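Local coordinates for protein copper chaperone CopZ (Staphylococcus aureus, PDB 6FF2) that sequesters Cu(+) inside the cell and carries it to the copper-exporting P-type ATPase CopA, at residues 2-8 against 40-46. Sequence-based numbering, arbitrary orientation.
Sequences SQEILNV and GQVSVQY
These are the two central strands of the HMA-domain ferredoxin-like fold (βαββαβ), 3-8 and 41-46, side by side and antiparallel in a sheet of strand order 2-3-1-4. Their axes come within 4.6 Å at 156°; both strands are extended, while Gly40, just before strand 41-46, has phi/psi 75/7. Gln3-Gln45, Ile5-Ser43 and Asn7-Gln41 are non-hydrogen-bonded pairs (CA-CA 4.6-4.8 Å), Glu4-Val44 and Leu6-Val42 hydrogen-bonded pairs.

Each hydrogen-bonded pair closes a two-bond ring: Glu4 N to Val44 O 2.9 Å and Val44 N to Glu4 O 2.8 Å; Leu6 N to Val42 O and Val42 N to Leu6 O, both 2.8 Å. Ser2 and Tyr46 extend the ladder (Ser2 N to Tyr46 O 2.8 Å, Tyr46 N to Ser2 O 3.0 Å). At the other end Val8 N reaches Gly40 O at 2.9 Å; a CB on Gly40 would clash with Val8 O.

The face with Glu4, Leu6, Val42 and Val44 is largely apolar and packs against helices 14-25 and 53-62: Leu6 CD1 meets Val44 CG2 at 3.7 Å, and Val8 CG2 meets Val42 CG2 at 3.6 Å. Val8 lies toward the copper-binding end, its side chain about 8 Å from that of Cys16.

On the other face, fully extended Gln3 (chi1 and chi2 t) donates from NE2 to Ser43 OG, 2.9 Å.

Back on the helix side, the Tyr46 ring (chi1 p) lies beside segment 2-8, its CE1 3.7 Å from Glu4 CB, with Ser2 CB 3.8 Å from the ring centroid in a CH-pi contact. Tyr46 OH donates to water 2 (2.6 Å), which in turn donates to Gln3 O at 2.7 Å and Glu4 OE1 at 3.2 Å.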
ATOM      1  N   SER A   2      -0.120   7.402  27.827  1.00 18.30           N
ATOM      2  CA  SER A   2      -1.430   7.894  27.359  1.00 15.72           C
ATOM      3  C   SER A   2      -1.790   7.074  26.087  1.00 12.76           C
ATOM      4  O   SER A   2      -0.898   6.478  25.507  1.00 12.58           O
ATOM      5  CB  SER A   2      -1.356   9.367  27.015  1.00 18.82           C
ATOM      6  OG  SER A   2      -0.860  10.071  28.138  1.00 22.51           O
ATOM      7  N   GLN A   3      -3.055   7.083  25.757  1.00 12.14           N
ATOM      8  CA  GLN A   3      -3.604   6.443  24.560  1.00 11.96           C
ATOM      9  C   GLN A   3      -4.436   7.413  23.807  1.00 11.95           C
ATOM     10  O   GLN A   3      -5.266   8.151  24.398  1.00 13.08           O
ATOM     11  CB  GLN A   3      -4.397   5.201  24.939  1.00 13.42           C
ATOM     12  CG  GLN A   3      -4.863   4.373  23.739  1.00 14.42           C
ATOM     13  CD  GLN A   3      -5.720   3.215  24.129  1.00 16.37           C
ATOM     14  OE1 GLN A   3      -6.084   3.072  25.296  1.00 23.28           O
ATOM     15  NE2 GLN A   3      -6.036   2.362  23.172  1.00 18.36           N
ATOM     16  N   GLU A   4      -4.221   7.456  22.468  1.00 11.56           N
ATOM     17  CA  GLU A   4      -5.059   8.231  21.538  1.00 11.42           C
ATOM     18  C   GLU A   4      -5.615   7.302  20.522  1.00 11.13           C
ATOM     19  O   GLU A   4      -4.905   6.454  20.041  1.00 12.72           O
ATOM     20  CB  GLU A   4      -4.205   9.298  20.854  1.00 13.71           C
ATOM     21  CG  GLU A   4      -4.860  10.065  19.734  1.00 15.90           C
ATOM     22  CD  GLU A   4      -6.007  10.939  20.107  1.00 20.29           C
ATOM     23  OE1 GLU A   4      -6.249  11.218  21.270  1.00 22.44           O
ATOM     24  OE2 GLU A   4      -6.687  11.347  19.114  1.00 22.77           O
ATOM     25  N   ILE A   5      -6.902   7.413  20.236  1.00 12.20           N
ATOM     26  CA  ILE A   5      -7.520   6.716  19.122  1.00 11.51           C
ATOM     27  C   ILE A   5      -7.860   7.716  18.033  1.00 12.64           C
ATOM     28  O   ILE A   5      -8.677   8.609  18.261  1.00 14.39           O
ATOM     29  CB  ILE A   5      -8.717   5.892  19.585  1.00 13.55           C
ATOM     30  CG1 ILE A   5      -8.256   4.852  20.669  1.00 17.99           C
ATOM     31  CG2 ILE A   5      -9.357   5.195  18.404  1.00 14.42           C
ATOM     32  CD1 ILE A   5      -9.390   4.157  21.324  1.00 24.12           C
ATOM     33  N   LEU A   6      -7.243   7.574  16.850  1.00 13.01           N
ATOM     34  CA  LEU A   6      -7.542   8.407  15.694  1.00 13.23           C
ATOM     35  C   LEU A   6      -8.492   7.643  14.803  1.00 13.42           C
ATOM     36  O   LEU A   6      -8.354   6.406  14.652  1.00 16.80           O
ATOM     37  CB  LEU A   6      -6.315   8.898  14.965  1.00 17.02           C
ATOM     38  CG  LEU A   6      -5.366   9.719  15.842  1.00 18.61           C
ATOM     39  CD1 LEU A   6      -4.222   8.845  16.287  1.00 19.14           C
ATOM     40  CD2 LEU A   6      -4.837  10.962  15.125  1.00 20.69           C
ATOM     41  N   ASN A   7      -9.423   8.353  14.182  1.00 16.04           N
ATOM     42  CA  ASN A   7     -10.307   7.758  13.163  1.00 16.50           C
ATOM     43  C   ASN A   7      -9.793   8.209  11.791  1.00 16.69           C
ATOM     44  O   ASN A   7      -9.731   9.372  11.533  1.00 18.80           O
ATOM     45  CB  ASN A   7     -11.701   8.192  13.362  1.00 20.83           C
ATOM     46  CG  ASN A   7     -12.334   7.419  14.407  1.00 26.91           C
ATOM     47  OD1 ASN A   7     -12.617   7.971  15.450  1.00 41.75           O
ATOM     48  ND2 ASN A   7     -12.628   6.134  14.131  1.00 33.83           N
ATOM     49  N   VAL A   8      -9.383   7.248  10.959  1.00 17.71           N
ATOM     50  CA  VAL A   8      -8.652   7.535   9.735  1.00 16.37           C
ATOM     51  C   VAL A   8      -9.407   6.933   8.602  1.00 16.32           C
ATOM     52  O   VAL A   8      -9.859   5.790   8.697  1.00 19.77           O
ATOM     53  CB  VAL A   8      -7.218   6.983   9.781  1.00 15.08           C
ATOM     54  CG1 VAL A   8      -6.476   7.293   8.496  1.00 17.13           C
ATOM     55  CG2 VAL A   8      -6.418   7.546  10.950  1.00 18.57           C
ATOM     56  N   GLY A  40     -10.928   1.485  10.673  1.00 18.12           N
ATOM     57  CA  GLY A  40     -10.191   2.723  10.504  1.00 17.37           C
ATOM     58  C   GLY A  40      -9.641   3.347  11.770  1.00 18.09           C
ATOM     59  O   GLY A  40      -9.081   4.480  11.733  1.00 18.70           O
ATOM     60  N   GLN A  41      -9.757   2.647  12.889  1.00 16.60           N
ATOM     61  CA  GLN A  41      -9.245   3.187  14.143  1.00 17.90           C
ATOM     62  C   GLN A  41      -7.771   2.937  14.271  1.00 16.68           C
ATOM     63  O   GLN A  41      -7.304   1.791  14.103  1.00 20.15           O
ATOM     64  CB  GLN A  41      -9.972   2.599  15.359  1.00 18.75           C
ATOM     65  CG  GLN A  41     -11.407   3.099  15.503  1.00 23.32           C
ATOM     66  CD  GLN A  41     -11.925   2.873  16.871  1.00 29.82           C
ATOM     67  OE1 GLN A  41     -11.431   2.012  17.631  1.00 33.52           O
ATOM     68  NE2 GLN A  41     -12.841   3.671  17.239  1.00 25.96           N
ATOM     69  N   VAL A  42      -7.051   3.971  14.666  1.00 15.05           N
ATOM     70  CA  VAL A  42      -5.653   3.817  14.949  1.00 14.32           C
ATOM     71  C   VAL A  42      -5.335   4.136  16.423  1.00 14.14           C
ATOM     72  O   VAL A  42      -5.616   5.241  16.843  1.00 15.83           O
ATOM     73  CB  VAL A  42      -4.838   4.744  14.036  1.00 16.71           C
ATOM     74  CG1 VAL A  42      -3.339   4.477  14.231  1.00 19.64           C
ATOM     75  CG2 VAL A  42      -5.285   4.550  12.567  1.00 17.27           C
ATOM     76  N   SER A  43      -4.865   3.146  17.152  1.00 12.71           N
ATOM     77  CA  SER A  43      -4.562   3.297  18.565  1.00 12.95           C
ATOM     78  C   SER A  43      -3.101   3.607  18.737  1.00 12.27           C
ATOM     79  O   SER A  43      -2.241   2.810  18.369  1.00 14.91           O
ATOM     80  CB  SER A  43      -4.946   2.069  19.356  1.00 13.70           C
ATOM     81  OG  SER A  43      -4.555   2.215  20.738  1.00 18.73           O
ATOM     82  N   VAL A  44      -2.791   4.724  19.411  1.00 11.70           N
ATOM     83  CA  VAL A  44      -1.399   5.166  19.606  1.00 12.33           C
ATOM     84  C   VAL A  44      -1.157   5.233  21.109  1.00 11.38           C
ATOM     85  O   VAL A  44      -1.956   5.821  21.849  1.00 12.14           O
ATOM     86  CB  VAL A  44      -1.212   6.543  18.984  1.00 12.43           C
ATOM     87  CG1 VAL A  44       0.191   7.022  19.200  1.00 12.18           C
ATOM     88  CG2 VAL A  44      -1.561   6.563  17.509  1.00 14.95           C
ATOM     89  N   GLN A  45      -0.109   4.578  21.537  1.00  9.58           N
ATOM     90  CA  GLN A  45       0.403   4.660  22.918  1.00 10.06           C
ATOM     91  C   GLN A  45       1.564   5.662  22.905  1.00 10.31           C
ATOM     92  O   GLN A  45       2.510   5.539  22.094  1.00 10.29           O
ATOM     93  CB  GLN A  45       0.897   3.312  23.404  1.00 10.92           C
ATOM     94  CG  GLN A  45      -0.185   2.242  23.394  1.00 11.90           C
ATOM     95  CD  GLN A  45      -1.162   2.387  24.527  1.00 14.54           C
ATOM     96  OE1 GLN A  45      -0.864   2.995  25.563  1.00 19.74           O
ATOM     97  NE2 GLN A  45      -2.303   1.803  24.366  1.00 17.21           N
ATOM     98  N   TYR A  46       1.544   6.623  23.829  1.00 10.06           N
ATOM     99  CA  TYR A  46       2.508   7.704  23.771  1.00 10.43           C
ATOM    100  C   TYR A  46       2.700   8.381  25.128  1.00 11.53           C
ATOM    101  O   TYR A  46       1.824   8.240  26.009  1.00 11.72           O
ATOM    102  CB  TYR A  46       2.061   8.756  22.748  1.00 10.15           C
ATOM    103  CG  TYR A  46       0.812   9.557  23.122  1.00 10.94           C
ATOM    104  CD1 TYR A  46      -0.450   9.019  23.102  1.00 13.09           C
ATOM    105  CD2 TYR A  46       0.920  10.903  23.525  1.00 12.29           C
ATOM    106  CE1 TYR A  46      -1.585   9.752  23.429  1.00 13.35           C
ATOM    107  CE2 TYR A  46      -0.200  11.642  23.865  1.00 11.93           C
ATOM    108  CZ  TYR A  46      -1.470  11.068  23.817  1.00 13.32           C
ATOM    109  OH  TYR A  46      -2.544  11.796  24.132  1.00 15.70           O
TER
HETATM  110  O   HOH W   1       0.893   4.953  26.564  1.00 22.12           O
HETATM  111  O   HOH W   2      -4.922  10.804  24.178  1.00 30.87           O